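Nicastrin (Dictyostelium purpureum, PDB 4R12) probably serves as an essential subunit of gamma-secretase, the complex that cleaves membrane proteins such as Notch receptors and amyloid precursor protein within the membrane. Local coordinates at residues Ser278-Phe281 against Ile282-Leu286; Ile146-Gln149 against Thr150-Ile154; Gly179-Asn182 against Ser183-Leu187. All coordinates share one frame; numbering follows the deposited sequence.

Contact 1: Ser278-Phe281 against Ile282-Leu286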
loop_
_atom_site.group_PDB
_atom_site.type_symbol
_atom_site.label_atom_id
_atom_site.label_comp_id
_atom_site.label_asym_id
_atom_site.label_seq_id
_atom_site.Cartn_x
_atom_site.Cartn_y
_atom_site.Cartn_z
ATOM N N SER A 278 -9.438 4.046 -6.767
ATOM C CA SER A 278 -9.715 4.528 -8.120
ATOM C C SER A 278 -11.202 4.402 -8.469
ATOM O O SER A 278 -11.788 5.318 -9.046
ATOM C CB SER A 278 -8.859 3.793 -9.161
ATOM O OG SER A 278 -8.917 2.386 -9.029
ATOM N N GLU A 279 -11.828 3.290 -8.097
ATOM C CA GLU A 279 -13.247 3.102 -8.420
ATOM C C GLU A 279 -14.162 4.142 -7.768
ATOM O O GLU A 279 -15.066 4.676 -8.422
ATOM C CB GLU A 279 -13.716 1.700 -8.026
ATOM C CG GLU A 279 -13.187 0.593 -8.928
ATOM C CD GLU A 279 -13.781 0.611 -10.348
ATOM O OE1 GLU A 279 -14.638 1.470 -10.660
ATOM O OE2 GLU A 279 -13.379 -0.251 -11.155
ATOM N N TYR A 280 -13.937 4.430 -6.489
ATOM C CA TYR A 280 -14.789 5.382 -5.779
ATOM C C TYR A 280 -14.652 6.777 -6.386
ATOM O O TYR A 280 -15.643 7.462 -6.598
ATOM C CB TYR A 280 -14.435 5.400 -4.290
ATOM C CG TYR A 280 -15.441 6.054 -3.359
ATOM C CD1 TYR A 280 -15.502 7.440 -3.225
ATOM C CD2 TYR A 280 -16.279 5.278 -2.555
ATOM C CE1 TYR A 280 -16.399 8.038 -2.348
ATOM C CE2 TYR A 280 -17.175 5.867 -1.675
ATOM C CZ TYR A 280 -17.231 7.247 -1.574
ATOM O OH TYR A 280 -18.103 7.839 -0.690
ATOM N N PHE A 281 -13.419 7.183 -6.679
ATOM C CA PHE A 281 -13.177 8.500 -7.260
ATOM C C PHE A 281 -13.871 8.621 -8.622
ATOM O O PHE A 281 -14.569 9.597 -8.878
ATOM C CB PHE A 281 -11.666 8.763 -7.390
ATOM C CG PHE A 281 -11.321 10.180 -7.767
ATOM C CD1 PHE A 281 -11.378 11.193 -6.821
ATOM C CD2 PHE A 281 -10.919 10.497 -9.054
ATOM C CE1 PHE A 281 -11.047 12.499 -7.155
ATOM C CE2 PHE A 281 -10.584 11.809 -9.399
ATOM C CZ PHE A 281 -10.654 12.806 -8.453
ATOM N N ILE A 282 -13.679 7.622 -9.482
ATOM C CA ILE A 282 -14.334 7.597 -10.800
ATOM C C ILE A 282 -15.859 7.632 -10.669
ATOM O O ILE A 282 -16.539 8.378 -11.380
ATOM C CB ILE A 282 -13.925 6.354 -11.609
ATOM C CG1 ILE A 282 -12.474 6.486 -12.064
ATOM C CG2 ILE A 282 -14.858 6.145 -12.829
ATOM C CD1 ILE A 282 -11.844 5.169 -12.468
ATOM N N ASN A 283 -16.389 6.830 -9.750
ATOM C CA ASN A 283 -17.825 6.835 -9.502
ATOM C C ASN A 283 -18.327 8.233 -9.147
ATOM O O ASN A 283 -19.372 8.668 -9.638
ATOM C CB ASN A 283 -18.190 5.849 -8.393
ATOM C CG ASN A 283 -19.687 5.651 -8.272
ATOM O OD1 ASN A 283 -20.336 5.242 -9.227
ATOM N ND2 ASN A 283 -20.241 5.936 -7.096
ATOM N N ASP A 284 -17.573 8.944 -8.316
ATOM C CA ASP A 284 -17.970 10.292 -7.927
ATOM C C ASP A 284 -17.864 11.276 -9.092
ATOM O O ASP A 284 -18.729 12.138 -9.268
ATOM C CB ASP A 284 -17.136 10.778 -6.735
ATOM C CG ASP A 284 -17.706 10.306 -5.397
ATOM O OD1 ASP A 284 -18.755 9.625 -5.409
ATOM O OD2 ASP A 284 -17.121 10.626 -4.342
ATOM N N LEU A 285 -16.816 11.144 -9.895
ATOM C CA LEU A 285 -16.676 11.991 -11.074
ATOM C C LEU A 285 -17.878 11.884 -12.019
ATOM O O LEU A 285 -18.298 12.871 -12.610
ATOM C CB LEU A 285 -15.405 11.635 -11.846
ATOM C CG LEU A 285 -14.084 11.949 -11.158
ATOM C CD1 LEU A 285 -12.940 11.670 -12.116
ATOM C CD2 LEU A 285 -14.074 13.404 -10.684
ATOM N N LEU A 286 -18.411 10.677 -12.161
ATOM C CA LEU A 286 -19.451 10.421 -13.149
ATOM C C LEU A 286 -20.855 10.550 -12.579
ATOM O O LEU A 286 -21.790 10.858 -13.307
ATOM C CB LEU A 286 -19.273 9.031 -13.750
ATOM C CG LEU A 286 -17.992 8.765 -14.548
ATOM C CD1 LEU A 286 -17.873 7.277 -14.852
ATOM C CD2 LEU A 286 -17.960 9.586 -15.829
HETATM O O HOH W 1 -18.532 6.980 -4.900
#
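Tyr280 and Phe281 both hold CG trans to their own backbone N (chi1 -165° and -170°), whereas Asp284 and Leu285, one turn further along the helix, hold CG beside theirs; each ring thereby lies next to the branched end of the residue four positions on. In the first pair, Asp284 OD2 comes within 3.3 Å of Tyr280 CE1, the carboxylate plane turned 69° from the ring. That oxygen is gripped from beyond the helix by a salt bridge to Arg305 NE and a hydrogen bond with His546 NE2, so the aspartate is probably ionised and fixed in rotation. Its other oxygen, OD1, accepts from a water at 2.7 Å. The same water takes a bond from Asn283 ND2 at 3.0 Å, reaches Tyr280 O weakly, and sits over the centre of one face of the Tyr280 ring; the other end of that amide, Asn283 OD1, is hydrogen-bonded to Asn287 ND2.

The second pair is apolar. Phe281 CE2 meets Leu285 CD1 at 3.6 Å, the two side chains lying aslant each other, while aromatic neighbours close in on the phenylalanine: His546 meets its ring edge-to-face, and Trp201 and Trp268 pack against it at inclined angles. Ile282 folds back along the helix, its CD1 3.4 Å from Ser278 O. Beneath these side chains each N-H donates to the carbonyl four residues earlier, from Ile282 N to Ser278 O (3.0 Å) through to Leu285 N to Phe281 O (2.9 Å). This is the i to i+4 pairing of an alpha-helix, here helix 276-287 of the nicastrin large lobe, which is related to the zinc exopeptidases.

Contact 2: Ile146-Gln149 against Thr150-Ile154. With NAG (2-acetamido-2-deoxy-beta-D-glucopyranose), chain D.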
loop_
_atom_site.group_PDB
_atom_site.type_symbol
_atom_site.label_atom_id
_atom_site.label_comp_id
_atom_site.label_asym_id
_atom_site.label_seq_id
_atom_site.Cartn_x
_atom_site.Cartn_y
_atom_site.Cartn_z
ATOM N N ILE A 146 8.561 -10.559 14.847
ATOM C CA ILE A 146 9.230 -9.708 15.825
ATOM C C ILE A 146 10.432 -9.064 15.155
ATOM O O ILE A 146 10.945 -9.595 14.168
ATOM C CB ILE A 146 9.680 -10.493 17.077
ATOM C CG1 ILE A 146 10.264 -11.851 16.680
ATOM C CG2 ILE A 146 8.503 -10.675 18.052
ATOM C CD1 ILE A 146 10.867 -12.607 17.834
ATOM N N ASP A 147 10.886 -7.930 15.686
ATOM C CA ASP A 147 11.958 -7.186 15.027
ATOM C C ASP A 147 13.295 -7.904 15.139
ATOM O O ASP A 147 13.401 -8.976 15.733
ATOM C CB ASP A 147 12.064 -5.751 15.575
ATOM C CG ASP A 147 12.669 -5.672 16.981
ATOM O OD1 ASP A 147 13.090 -6.690 17.560
ATOM O OD2 ASP A 147 12.744 -4.549 17.511
ATOM N N ASN A 148 14.329 -7.316 14.557
ATOM C CA ASN A 148 15.643 -7.964 14.459
ATOM C C ASN A 148 16.249 -8.294 15.806
ATOM O O ASN A 148 16.559 -9.419 16.076
ATOM C CB ASN A 148 16.621 -7.115 13.649
ATOM C CG ASN A 148 17.842 -7.871 13.194
ATOM O OD1 ASN A 148 18.340 -8.731 13.852
ATOM N ND2 ASN A 148 18.320 -7.525 12.049
ATOM N N GLN A 149 16.421 -7.281 16.619
ATOM C CA GLN A 149 17.000 -7.435 17.942
ATOM C C GLN A 149 16.246 -8.477 18.768
ATOM O O GLN A 149 16.852 -9.379 19.346
ATOM C CB GLN A 149 17.012 -6.078 18.652
ATOM C CG GLN A 149 17.397 -6.128 20.122
ATOM C CD GLN A 149 17.767 -4.757 20.668
ATOM O OE1 GLN A 149 18.554 -4.026 20.057
ATOM N NE2 GLN A 149 17.196 -4.397 21.816
ATOM N N THR A 150 14.920 -8.370 18.808
ATOM C CA THR A 150 14.119 -9.320 19.575
ATOM C C THR A 150 14.244 -10.737 19.012
ATOM O O THR A 150 14.285 -11.706 19.763
ATOM C CB THR A 150 12.632 -8.899 19.614
ATOM O OG1 THR A 150 12.538 -7.548 20.085
ATOM C CG2 THR A 150 11.825 -9.804 20.524
ATOM N N SER A 151 14.319 -10.859 17.686
ATOM C CA SER A 151 14.459 -12.172 17.065
ATOM C C SER A 151 15.736 -12.866 17.524
ATOM O O SER A 151 15.724 -14.060 17.833
ATOM C CB SER A 151 14.437 -12.060 15.534
ATOM O OG SER A 151 13.120 -11.808 15.065
ATOM N N VAL A 152 16.830 -12.111 17.566
ATOM C CA VAL A 152 18.106 -12.646 18.033
ATOM C C VAL A 152 17.946 -13.266 19.421
ATOM O O VAL A 152 18.380 -14.395 19.668
ATOM C CB VAL A 152 19.203 -11.550 18.063
ATOM C CG1 VAL A 152 20.474 -12.063 18.756
ATOM C CG2 VAL A 152 19.504 -11.064 16.650
ATOM N N ALA A 153 17.285 -12.538 20.310
ATOM C CA ALA A 153 17.139 -12.985 21.687
ATOM C C ALA A 153 16.209 -14.203 21.776
ATOM O O ALA A 153 16.501 -15.162 22.478
ATOM C CB ALA A 153 16.635 -11.845 22.555
ATOM N N ILE A 154 15.110 -14.176 21.030
ATOM C CA ILE A 154 14.146 -15.272 21.049
ATOM C C ILE A 154 14.679 -16.529 20.351
ATOM O O ILE A 154 14.342 -17.653 20.733
ATOM C CB ILE A 154 12.812 -14.830 20.402
ATOM C CG1 ILE A 154 12.176 -13.732 21.252
ATOM C CG2 ILE A 154 11.844 -16.005 20.266
ATOM C CD1 ILE A 154 11.913 -14.167 22.660
HETATM C C1 NAG D . 19.876 -7.769 11.453
HETATM C C2 NAG D . 20.097 -7.962 9.975
HETATM C C3 NAG D . 21.517 -8.394 9.709
HETATM C C4 NAG D . 22.528 -7.514 10.432
HETATM C C5 NAG D . 22.115 -7.390 11.899
HETATM C C6 NAG D . 22.972 -6.474 12.721
HETATM C C7 NAG D . 18.246 -8.670 8.654
HETATM C C8 NAG D . 17.514 -9.827 8.090
HETATM N N2 NAG D . 19.211 -8.962 9.485
HETATM O O3 NAG D . 21.701 -8.358 8.309
HETATM O O4 NAG D . 23.809 -8.122 10.294
HETATM O O5 NAG D . 20.828 -6.832 11.909
HETATM O O6 NAG D . 22.898 -5.167 12.184
HETATM O O7 NAG D . 17.970 -7.537 8.372
#
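Asp147 OD1 takes two hydrogen bonds from a single residue, Thr150. The hydroxyl OG1 of Thr150 donates to OD1 of Asp147 at 2.7 Å, approaching from above the carboxylate plane, 38° out of it, while Thr150 N donates to Asp147 OD1 at 2.8 Å, nearly along the C-O direction. The aspartate is the N-cap of helix 148-160: with chi1 at 73°, its CG lies between the backbone N and the carbonyl carbon, which swings the carboxylate over the first turn. Its carbonyl is gripped twice as well. Ser151 N and Ser151 OG each reach Asp147 O at 2.9 Å, the hydroxyl from well above the carbonyl plane. Thr98, in the neighbouring loop, binds Ser151 OG through its N and Ile146 O through its hydroxyl.

On the inner side, Ile146 CD1 packs 3.8 Å from Ile154 CG1 and also touches the CG2 methyl of Thr150 at 4.0 Å, tying the end of strand 143-146 to the helix. On the outer side, Asn148 ND2 is joined covalently to C1 of an N-acetylglucosamine, a sugar also hydrogen-bonded to Asp99 O; Asn148 OD1 lies 3.8 Å from Val152 CG2. Thr150 is thus both capping partner and the threonine of the Asn-Gln-Thr glycosylation sequon. A carboxylate bound by two donors at a helix N-terminus is consistent with a negative charge favoured by the helix dipole.

Contact 3: Gly179-Asn182 against Ser183-Leu187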
loop_
_atom_site.group_PDB
_atom_site.type_symbol
_atom_site.label_atom_id
_atom_site.label_comp_id
_atom_site.label_asym_id
_atom_site.label_seq_id
_atom_site.Cartn_x
_atom_site.Cartn_y
_atom_site.Cartn_z
ATOM N N GLY A 179 -13.864 -9.780 15.422
ATOM C CA GLY A 179 -14.590 -10.150 14.223
ATOM C C GLY A 179 -14.236 -11.538 13.721
ATOM O O GLY A 179 -13.078 -11.959 13.773
ATOM N N ALA A 180 -15.234 -12.245 13.213
ATOM C CA ALA A 180 -15.048 -13.636 12.845
ATOM C C ALA A 180 -16.099 -14.084 11.846
ATOM O O ALA A 180 -17.089 -13.384 11.620
ATOM C CB ALA A 180 -15.096 -14.516 14.091
ATOM N N ILE A 181 -15.829 -15.204 11.215
ATOM C CA ILE A 181 -16.765 -15.896 10.362
ATOM C C ILE A 181 -16.900 -15.348 8.970
ATOM O O ILE A 181 -16.455 -15.937 8.052
ATOM C CB ILE A 181 -18.124 -16.029 11.040
ATOM C CG1 ILE A 181 -17.929 -16.801 12.326
ATOM C CG2 ILE A 181 -19.101 -16.731 10.145
ATOM C CD1 ILE A 181 -19.089 -16.711 13.255
ATOM N N ASN A 182 -17.554 -14.229 8.843
ATOM C CA ASN A 182 -17.614 -13.531 7.556
ATOM C C ASN A 182 -18.020 -12.072 7.759
ATOM O O ASN A 182 -18.354 -11.659 8.879
ATOM C CB ASN A 182 -18.572 -14.247 6.579
ATOM C CG ASN A 182 -19.990 -14.384 7.126
ATOM O OD1 ASN A 182 -20.522 -13.468 7.745
ATOM N ND2 ASN A 182 -20.608 -15.538 6.888
ATOM N N SER A 183 -17.993 -11.290 6.683
ATOM C CA SER A 183 -18.219 -9.853 6.806
ATOM C C SER A 183 -19.640 -9.512 7.241
ATOM O O SER A 183 -19.837 -8.610 8.045
ATOM C CB SER A 183 -17.901 -9.149 5.489
ATOM O OG SER A 183 -16.514 -9.221 5.221
ATOM N N GLU A 184 -20.631 -10.227 6.707
ATOM C CA GLU A 184 -22.014 -9.979 7.101
ATOM C C GLU A 184 -22.150 -10.078 8.618
ATOM O O GLU A 184 -22.730 -9.209 9.260
ATOM C CB GLU A 184 -22.960 -10.965 6.403
ATOM C CG GLU A 184 -24.336 -11.056 7.026
ATOM C CD GLU A 184 -24.495 -12.287 7.905
ATOM O OE1 GLU A 184 -24.532 -13.425 7.367
ATOM O OE2 GLU A 184 -24.580 -12.115 9.138
ATOM N N THR A 185 -21.558 -11.124 9.179
ATOM C CA THR A 185 -21.633 -11.397 10.605
ATOM C C THR A 185 -20.901 -10.376 11.473
ATOM O O THR A 185 -21.472 -9.864 12.435
ATOM C CB THR A 185 -21.071 -12.793 10.913
ATOM O OG1 THR A 185 -21.780 -13.773 10.142
ATOM C CG2 THR A 185 -21.205 -13.115 12.399
ATOM N N CYS A 186 -19.639 -10.080 11.155
ATOM C CA CYS A 186 -18.889 -9.172 12.003
ATOM C C CYS A 186 -19.409 -7.741 11.847
ATOM O O CYS A 186 -19.414 -6.986 12.815
ATOM C CB CYS A 186 -17.376 -9.256 11.723
ATOM S SG CYS A 186 -16.826 -8.616 10.135
ATOM N N LEU A 187 -19.866 -7.365 10.656
ATOM C CA LEU A 187 -20.431 -6.022 10.501
ATOM C C LEU A 187 -21.701 -5.840 11.336
ATOM O O LEU A 187 -21.856 -4.826 12.010
ATOM C CB LEU A 187 -20.728 -5.702 9.037
ATOM C CG LEU A 187 -19.563 -5.300 8.119
ATOM C CD1 LEU A 187 -20.102 -5.010 6.732
ATOM C CD2 LEU A 187 -18.773 -4.087 8.645
#
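Asn182 N-caps helix 183-189, and its amide oxygen accepts two bonds from Thr185. Thr185 N meets Asn182 OD1 at 2.9 Å, almost in line with the carbonyl bond, whereas Thr185 OG1 reaches Asn182 OD1 at 2.7 Å from 39° above the amide plane. The two side chains cross at about a right angle. A chi1 of 58° carries the amide of Asn182 back over the opening turn, where the backbone adds the bond from Cys186 N to Asn182 O (3.1 Å).

Around this cap, Ile181 lays CG2 4.0 Å from Thr185 OG1. It sits at the corner of a classic gamma turn, with positive phi, closed by a weak bond from Asn182 N to Ala180 O at 2.9 Å; this bend delivers the capping residue to the helix. Before the turn, Gly179 CA already rests 3.8 Å from Cys186 CB.

Further out, Ser183 OG bonds to Thr573 OG1 on strand 572-575 and Gly179 N to Ser575 OG, fastening the start of the loop and the first residue of the helix to the same strand. Cys186 is held by its disulfide to Cys192, and its SG stands 3.6 Å from Asn182 O.

Overall arrangement
The three contacts follow one another along the chain in the order 2, 3, 1, and none touches another. Contacts 1 and 2 lie on opposite sides of the chain's centre, one in the large lobe and the other in the small lobe, with centres 44 Å apart. Contact 3 is nearer to each: its centre is 27 Å from that of contact 1 and 34 Å from that of contact 2. Contacts 2 and 3 solve one problem alike, a helix N-terminus capped by an Asp or an Asn, while contact 1 lies inside a running helix. Contact 2 carries a glycan itself; in contact 1 the Glu279 side chain is about 8 Å from a bound N-acetylglucosamine.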